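Local atomic coordinates of tRNA (guanine(6)-N2)-methyltransferase (Thermus thermophilus, PDB entry 3TMA), a protein that methylates N2 of the guanosine at position 6 of tRNA(Phe), using S-adenosyl-L-methionine as the methyl donor. Residues T25-L30 and T188-Q193; G110-E115 and Y141-D146; F270-R275 and L306-G311. All coordinates share one frame; numbering follows the deposited sequence.

Contact 1: T25-L30 and T188-Q193; sequences TTHPGL and TPVLAQ
T26 opens the contact from the loop that follows strand 21-25. T26 OG1 lies 3.6 Å from V190 CG1, the two side chains passing at a slant. The touch on the methyl is van der Waals only; the hydroxyl is hydrogen-bonded to L72 O. H27 comes next and carries most of the contact. Its imidazole reaches across to the N-terminal end of the helix starting at P189. H27 NE2 and T188 OG1 are 3.0 Å apart and hydrogen-bonded; the angle at the hydrogen is 150°, and either atom could be the donor. T188 OG1 also accepts from L191 N at 3.1 Å, in an almost straight bond. T188 is therefore the N-cap of its helix and the partner of the histidine at once. Its chi1 of 63° sets OG1 between the backbone N and the carbonyl carbon, where both partners can meet it. One face of the H27 ring receives L191 in a CH-pi contact, with L191 CG 4.3 Å from the ring centroid. V190 CG1 lies at the ring edge, 3.6 Å from H27 CD2. These neighbours, the bond at NE2, a weak bond from ND1 to E340 O and the edge-to-face ring of H74 limit how the imidazole can turn. L30 ends the type II turn that begins at H27, and its N bonds back to H27 O. The L30 side chain closes the apolar patch, L30 CD1 resting 4.0 Å from V190 CG1. L30 is itself the N-cap residue of helix 31-41. The contact is buried near the centre of the chain. It joins the loop between strand 21-25 and helix 31-41 to helix 189-198 of the methyltransferase part, which also packs on helix 216-225.

Contact 2: G110-E115 and Y141-D146; sequences GSFRVE and YGVPVD
F112 and V145 form a single beta bridge: F112 N donates to P144 O at 3.0 Å, and D146 N donates to F112 O at 2.7 Å. Two CA-H...O contacts back these bonds up, from S111 CA to P144 O and from V145 CA to F112 O. The F112 side chain leaves its backbone away from the other segment. Its chi1 of 78° then brings the ring back, so that F112 CD1 touches V143 CG1 at 3.7 Å and F112 CE1 touches V145 CG2 at 3.8 Å. V143 O sits at the ring edge, in its plane, 3.4 Å from F112 CE1. V143 CG1 also packs on the backbone of S111, 3.5 Å from S111 CA. The proline ring of P144 lies by G110 O. S111 OG approaches CB of D146 at 3.8 Å, while S111 OG accepts a hydrogen bond from A151 N. The carboxylate of D146 turns back to its own loop and accepts from R149 N. This surface contact belongs to the THUMP domain. The loop after helix 126-141 is pinned to the beginning of strand 112-119, an outermost strand of its sheet, and F112 reaches L137 of that helix and V154 of strand 152-159.

Contact 3: F270-R275 and L306-G311; sequences FPEVDR and LLPPGG
The guanidinium of R275 meets G310 and G311 obliquely, with R275 NH1 3.9 Å from G310 O. Within its own segment, R275 NH1 donates to D274 O at 2.9 Å; NE bonds weakly to A199 O and D200 O. D274 O lies in the guanidinium plane, but the donor stands above the carbonyl plane. E272 OE2 lies 3.8 Å from P308 CB. The E272 side chain is extended (chi1 176°, chi2 179°), which carries the acid to the proline; its OE1 forms a salt bridge with R206. Apolar side chains meet too. L306 CD1 is 4.0 Å from F270 CB, and L307 CD2 is 4.2 Å from V273 CG2. In this Rossmann-fold methyltransferase domain, the two segments run into the neighbouring parallel strands 275-278 and 312-317. The second segment follows the crossover helix 290-305. One backbone bond crosses between them: V273 N donates to L306 O at 2.9 Å, nearly straight at 170°. P308 CD comes close to V273 O at 3.1 Å. P308 opens a type II turn, closed by G311 N to P308 O, and this turn brings G311 CA to 3.4 Å from D274 O. The carboxylate of D274 forms a salt bridge with R206, just before strand 207-209.

From the N terminus, the chain leaves strand 21-25 and enters the first side of contact 1. It then runs through the THUMP domain, where contact 2 closes a short loop that holds the rest of strand 112-119 and helix 126-141. Contact 2 opens and closes while contact 1 is still open. Contact 1 closes only at helix 189-198, tying the N-terminal part to the methyltransferase domain. Contact 3 follows in series and closes the loop that holds strand 275-278 and helix 290-305. No pair of contacts crosses along the chain. Contacts 2 and 3 lie on opposite sides of the chain's centre, their centres about 54 Å apart, and contact 1 sits near that centre.

Contact 1: T25-L30 and T188-Q193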
# COMPACT_ATOMS: atom_id res chain seq x y z
N THR A 25 2.05 8.18 -0.80
CA THR A 25 1.54 7.43 -1.93
C THR A 25 1.09 6.04 -1.49
O THR A 25 1.63 5.47 -0.53
CB THR A 25 2.60 7.24 -3.03
OG1 THR A 25 3.70 6.52 -2.48
CG2 THR A 25 3.11 8.58 -3.53
N THR A 26 0.12 5.48 -2.20
CA THR A 26 -0.42 4.15 -1.87
C THR A 26 -0.83 3.53 -3.22
O THR A 26 -0.63 4.15 -4.27
CB THR A 26 -1.62 4.30 -0.88
OG1 THR A 26 -2.07 3.02 -0.43
CG2 THR A 26 -2.83 5.09 -1.53
N HIS A 27 -1.47 2.36 -3.23
CA HIS A 27 -2.07 1.88 -4.51
C HIS A 27 -3.23 2.78 -4.94
O HIS A 27 -4.10 3.08 -4.15
CB HIS A 27 -2.57 0.43 -4.37
CG HIS A 27 -1.51 -0.52 -3.92
ND1 HIS A 27 -0.77 -1.28 -4.80
CD2 HIS A 27 -1.07 -0.85 -2.68
CE1 HIS A 27 0.09 -2.03 -4.12
NE2 HIS A 27 -0.08 -1.80 -2.83
N PRO A 28 -3.28 3.17 -6.22
CA PRO A 28 -4.51 3.83 -6.69
C PRO A 28 -5.75 3.03 -6.29
O PRO A 28 -5.75 1.78 -6.43
CB PRO A 28 -4.35 3.83 -8.23
CG PRO A 28 -2.78 4.05 -8.38
CD PRO A 28 -2.23 3.12 -7.27
N GLY A 29 -6.77 3.73 -5.79
CA GLY A 29 -7.97 3.06 -5.25
C GLY A 29 -8.03 2.97 -3.73
O GLY A 29 -9.07 2.63 -3.15
N LEU A 30 -6.90 3.21 -3.07
CA LEU A 30 -6.85 3.15 -1.59
C LEU A 30 -6.70 4.55 -0.95
O LEU A 30 -6.40 4.65 0.23
CB LEU A 30 -5.67 2.27 -1.15
CG LEU A 30 -5.60 0.79 -1.60
CD1 LEU A 30 -4.37 0.07 -0.95
CD2 LEU A 30 -6.89 0.03 -1.23
N THR A 188 1.26 -6.78 -1.51
CA THR A 188 2.08 -6.01 -0.56
C THR A 188 1.43 -6.05 0.82
O THR A 188 0.20 -6.21 0.92
CB THR A 188 2.20 -4.54 -1.03
OG1 THR A 188 0.89 -3.95 -1.01
CG2 THR A 188 2.69 -4.49 -2.46
N PRO A 189 2.22 -5.73 1.87
CA PRO A 189 1.57 -5.50 3.17
C PRO A 189 0.55 -4.34 3.14
O PRO A 189 -0.40 -4.34 3.93
CB PRO A 189 2.76 -5.17 4.10
CG PRO A 189 3.90 -5.92 3.51
CD PRO A 189 3.68 -5.88 2.00
N VAL A 190 0.73 -3.36 2.25
CA VAL A 190 -0.25 -2.25 2.14
C VAL A 190 -1.65 -2.76 1.69
O VAL A 190 -2.68 -2.39 2.25
CB VAL A 190 0.26 -1.15 1.21
CG1 VAL A 190 -0.87 -0.15 0.89
CG2 VAL A 190 1.48 -0.41 1.89
N LEU A 191 -1.67 -3.61 0.68
CA LEU A 191 -2.90 -4.25 0.24
C LEU A 191 -3.52 -5.15 1.29
O LEU A 191 -4.75 -5.12 1.51
CB LEU A 191 -2.66 -5.05 -1.03
CG LEU A 191 -3.32 -4.34 -2.20
CD1 LEU A 191 -2.94 -5.03 -3.50
CD2 LEU A 191 -4.83 -4.37 -1.95
N ALA A 192 -2.69 -5.90 2.01
CA ALA A 192 -3.17 -6.68 3.15
C ALA A 192 -3.83 -5.82 4.24
O ALA A 192 -4.90 -6.17 4.78
CB ALA A 192 -1.99 -7.50 3.74
N GLN A 193 -3.19 -4.72 4.60
CA GLN A 193 -3.76 -3.75 5.60
C GLN A 193 -5.11 -3.17 5.10
O GLN A 193 -6.08 -3.01 5.88
CB GLN A 193 -2.76 -2.59 5.84
CG GLN A 193 -3.28 -1.44 6.75
CD GLN A 193 -3.45 -1.89 8.20
OE1 GLN A 193 -4.31 -1.38 8.89
NE2 GLN A 193 -2.64 -2.86 8.64

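Contact 2: G110-E115 and Y141-D146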
# COMPACT_ATOMS: atom_id res chain seq x y z
N GLY A 110 26.03 13.17 1.33
CA GLY A 110 27.16 12.92 0.45
C GLY A 110 26.93 12.26 -0.91
O GLY A 110 27.89 11.91 -1.62
N SER A 111 25.67 12.06 -1.29
CA SER A 111 25.33 11.99 -2.72
C SER A 111 23.84 12.24 -2.87
O SER A 111 23.07 12.03 -1.90
CB SER A 111 25.72 10.63 -3.32
OG SER A 111 24.76 9.62 -3.02
N PHE A 112 23.41 12.66 -4.06
CA PHE A 112 21.96 12.82 -4.28
C PHE A 112 21.60 12.60 -5.74
O PHE A 112 22.51 12.43 -6.62
CB PHE A 112 21.46 14.20 -3.78
CG PHE A 112 21.78 15.35 -4.74
CD1 PHE A 112 23.09 15.74 -4.98
CD2 PHE A 112 20.77 15.98 -5.46
CE1 PHE A 112 23.41 16.78 -5.91
CE2 PHE A 112 21.05 17.04 -6.33
CZ PHE A 112 22.39 17.43 -6.58
N ARG A 113 20.29 12.61 -6.04
CA ARG A 113 19.86 12.78 -7.42
C ARG A 113 18.53 13.50 -7.37
O ARG A 113 17.94 13.61 -6.30
CB ARG A 113 19.73 11.42 -8.13
CG ARG A 113 18.56 10.55 -7.66
CD ARG A 113 18.35 9.41 -8.67
NE ARG A 113 17.76 9.97 -9.88
CZ ARG A 113 17.69 9.35 -11.05
NH1 ARG A 113 18.22 8.14 -11.21
NH2 ARG A 113 17.13 9.98 -12.09
N VAL A 114 18.07 14.00 -8.53
CA VAL A 114 16.72 14.56 -8.67
C VAL A 114 15.87 13.52 -9.44
O VAL A 114 16.35 12.88 -10.38
CB VAL A 114 16.73 15.89 -9.46
CG1 VAL A 114 15.31 16.50 -9.55
CG2 VAL A 114 17.69 16.93 -8.82
N GLU A 115 14.66 13.29 -8.96
CA GLU A 115 13.69 12.46 -9.67
C GLU A 115 12.54 13.38 -10.02
O GLU A 115 11.90 13.96 -9.12
CB GLU A 115 13.22 11.32 -8.76
CG GLU A 115 14.28 10.24 -8.56
CD GLU A 115 13.81 9.08 -7.66
OE1 GLU A 115 12.68 9.15 -7.14
OE2 GLU A 115 14.60 8.13 -7.47
N TYR A 141 25.65 23.27 -3.32
CA TYR A 141 25.88 22.36 -2.18
C TYR A 141 27.18 21.53 -2.29
O TYR A 141 27.74 21.09 -1.29
CB TYR A 141 24.65 21.45 -1.94
CG TYR A 141 23.49 22.21 -1.32
CD1 TYR A 141 23.23 22.12 0.05
CD2 TYR A 141 22.68 23.06 -2.08
CE1 TYR A 141 22.21 22.88 0.65
CE2 TYR A 141 21.71 23.87 -1.49
CZ TYR A 141 21.50 23.78 -0.11
OH TYR A 141 20.50 24.49 0.47
N GLY A 142 27.70 21.37 -3.49
CA GLY A 142 28.93 20.60 -3.66
C GLY A 142 28.81 19.08 -3.58
O GLY A 142 29.75 18.36 -3.93
N VAL A 143 27.64 18.58 -3.20
CA VAL A 143 27.39 17.14 -3.06
C VAL A 143 27.31 16.48 -4.46
O VAL A 143 26.71 17.05 -5.35
CB VAL A 143 26.08 16.93 -2.26
CG1 VAL A 143 25.60 15.49 -2.34
CG2 VAL A 143 26.30 17.33 -0.80
N PRO A 144 27.95 15.30 -4.66
CA PRO A 144 27.90 14.72 -6.01
C PRO A 144 26.57 14.05 -6.35
O PRO A 144 25.89 13.49 -5.47
CB PRO A 144 29.03 13.67 -6.02
CG PRO A 144 29.31 13.35 -4.60
CD PRO A 144 28.94 14.62 -3.80
N VAL A 145 26.21 14.12 -7.62
CA VAL A 145 25.07 13.36 -8.14
C VAL A 145 25.42 11.88 -8.26
O VAL A 145 26.45 11.54 -8.83
CB VAL A 145 24.67 13.91 -9.53
CG1 VAL A 145 23.59 13.04 -10.16
CG2 VAL A 145 24.20 15.34 -9.39
N ASP A 146 24.59 11.00 -7.71
CA ASP A 146 24.76 9.55 -7.93
C ASP A 146 23.43 8.96 -8.39
O ASP A 146 22.48 8.89 -7.62
CB ASP A 146 25.27 8.81 -6.67
CG ASP A 146 25.71 7.35 -6.97
OD1 ASP A 146 25.02 6.61 -7.71
OD2 ASP A 146 26.73 6.93 -6.40

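Contact 3: F270-R275 and L306-G311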
# COMPACT_ATOMS: atom_id res chain seq x y z
N PHE A 270 -10.52 -25.36 9.89
CA PHE A 270 -10.65 -24.14 10.70
C PHE A 270 -12.00 -24.05 11.38
O PHE A 270 -13.00 -24.42 10.79
CB PHE A 270 -10.43 -22.87 9.81
CG PHE A 270 -9.06 -22.83 9.17
CD1 PHE A 270 -7.91 -22.70 9.97
CD2 PHE A 270 -8.90 -23.04 7.80
CE1 PHE A 270 -6.63 -22.71 9.42
CE2 PHE A 270 -7.61 -23.01 7.20
CZ PHE A 270 -6.46 -22.85 8.04
N PRO A 271 -12.04 -23.39 12.55
CA PRO A 271 -13.29 -23.15 13.26
C PRO A 271 -13.98 -21.88 12.76
O PRO A 271 -13.45 -21.18 11.85
CB PRO A 271 -12.83 -22.98 14.71
CG PRO A 271 -11.52 -22.28 14.57
CD PRO A 271 -10.88 -22.86 13.30
N GLU A 272 -15.13 -21.55 13.34
CA GLU A 272 -15.80 -20.29 12.98
C GLU A 272 -14.84 -19.10 13.25
O GLU A 272 -14.06 -19.13 14.22
CB GLU A 272 -17.04 -20.10 13.83
CG GLU A 272 -17.74 -18.75 13.59
CD GLU A 272 -18.99 -18.60 14.44
OE1 GLU A 272 -18.87 -18.17 15.63
OE2 GLU A 272 -20.07 -18.93 13.93
N VAL A 273 -14.93 -18.06 12.43
CA VAL A 273 -14.16 -16.83 12.62
C VAL A 273 -15.06 -15.61 12.36
O VAL A 273 -16.23 -15.78 11.98
CB VAL A 273 -12.90 -16.76 11.65
CG1 VAL A 273 -11.91 -17.87 11.93
CG2 VAL A 273 -13.34 -16.74 10.20
N ASP A 274 -14.54 -14.40 12.56
CA ASP A 274 -15.37 -13.20 12.35
C ASP A 274 -15.11 -12.58 10.98
O ASP A 274 -15.96 -11.88 10.46
CB ASP A 274 -15.09 -12.15 13.42
CG ASP A 274 -15.51 -12.63 14.81
OD1 ASP A 274 -16.73 -12.80 15.01
OD2 ASP A 274 -14.63 -12.87 15.67
N ARG A 275 -13.86 -12.71 10.51
CA ARG A 275 -13.39 -12.01 9.31
C ARG A 275 -12.51 -12.95 8.51
O ARG A 275 -11.68 -13.68 9.08
CB ARG A 275 -12.54 -10.75 9.70
CG ARG A 275 -13.30 -9.63 10.50
CD ARG A 275 -14.51 -9.14 9.65
NE ARG A 275 -15.18 -7.99 10.30
CZ ARG A 275 -16.24 -8.09 11.08
NH1 ARG A 275 -16.79 -9.28 11.35
NH2 ARG A 275 -16.78 -7.00 11.59
N LEU A 306 -18.19 -20.80 7.85
CA LEU A 306 -17.29 -20.47 8.94
C LEU A 306 -17.46 -19.04 9.45
O LEU A 306 -16.59 -18.51 10.14
CB LEU A 306 -15.81 -20.69 8.51
CG LEU A 306 -15.51 -22.21 8.23
CD1 LEU A 306 -14.01 -22.40 8.05
CD2 LEU A 306 -15.99 -23.11 9.31
N LEU A 307 -18.59 -18.42 9.13
CA LEU A 307 -18.93 -17.10 9.69
C LEU A 307 -20.22 -17.15 10.51
O LEU A 307 -21.15 -17.86 10.14
CB LEU A 307 -19.10 -16.08 8.56
CG LEU A 307 -17.82 -15.75 7.76
CD1 LEU A 307 -18.22 -14.92 6.49
CD2 LEU A 307 -16.82 -15.01 8.60
N PRO A 308 -20.33 -16.28 11.55
CA PRO A 308 -21.67 -16.05 12.14
C PRO A 308 -22.45 -15.08 11.26
O PRO A 308 -21.86 -14.47 10.36
CB PRO A 308 -21.35 -15.38 13.49
CG PRO A 308 -20.01 -14.60 13.23
CD PRO A 308 -19.32 -15.31 12.01
N PRO A 309 -23.77 -14.92 11.51
CA PRO A 309 -24.45 -13.79 10.86
C PRO A 309 -23.71 -12.48 11.18
O PRO A 309 -23.26 -12.30 12.31
CB PRO A 309 -25.85 -13.78 11.51
CG PRO A 309 -25.96 -15.10 12.27
CD PRO A 309 -24.58 -15.54 12.59
N GLY A 310 -23.51 -11.61 10.20
CA GLY A 310 -22.67 -10.41 10.41
C GLY A 310 -21.17 -10.59 10.15
O GLY A 310 -20.45 -9.60 9.97
N GLY A 311 -20.70 -11.83 10.06
CA GLY A 311 -19.28 -12.08 9.71
C GLY A 311 -19.00 -11.53 8.30
O GLY A 311 -19.94 -11.31 7.54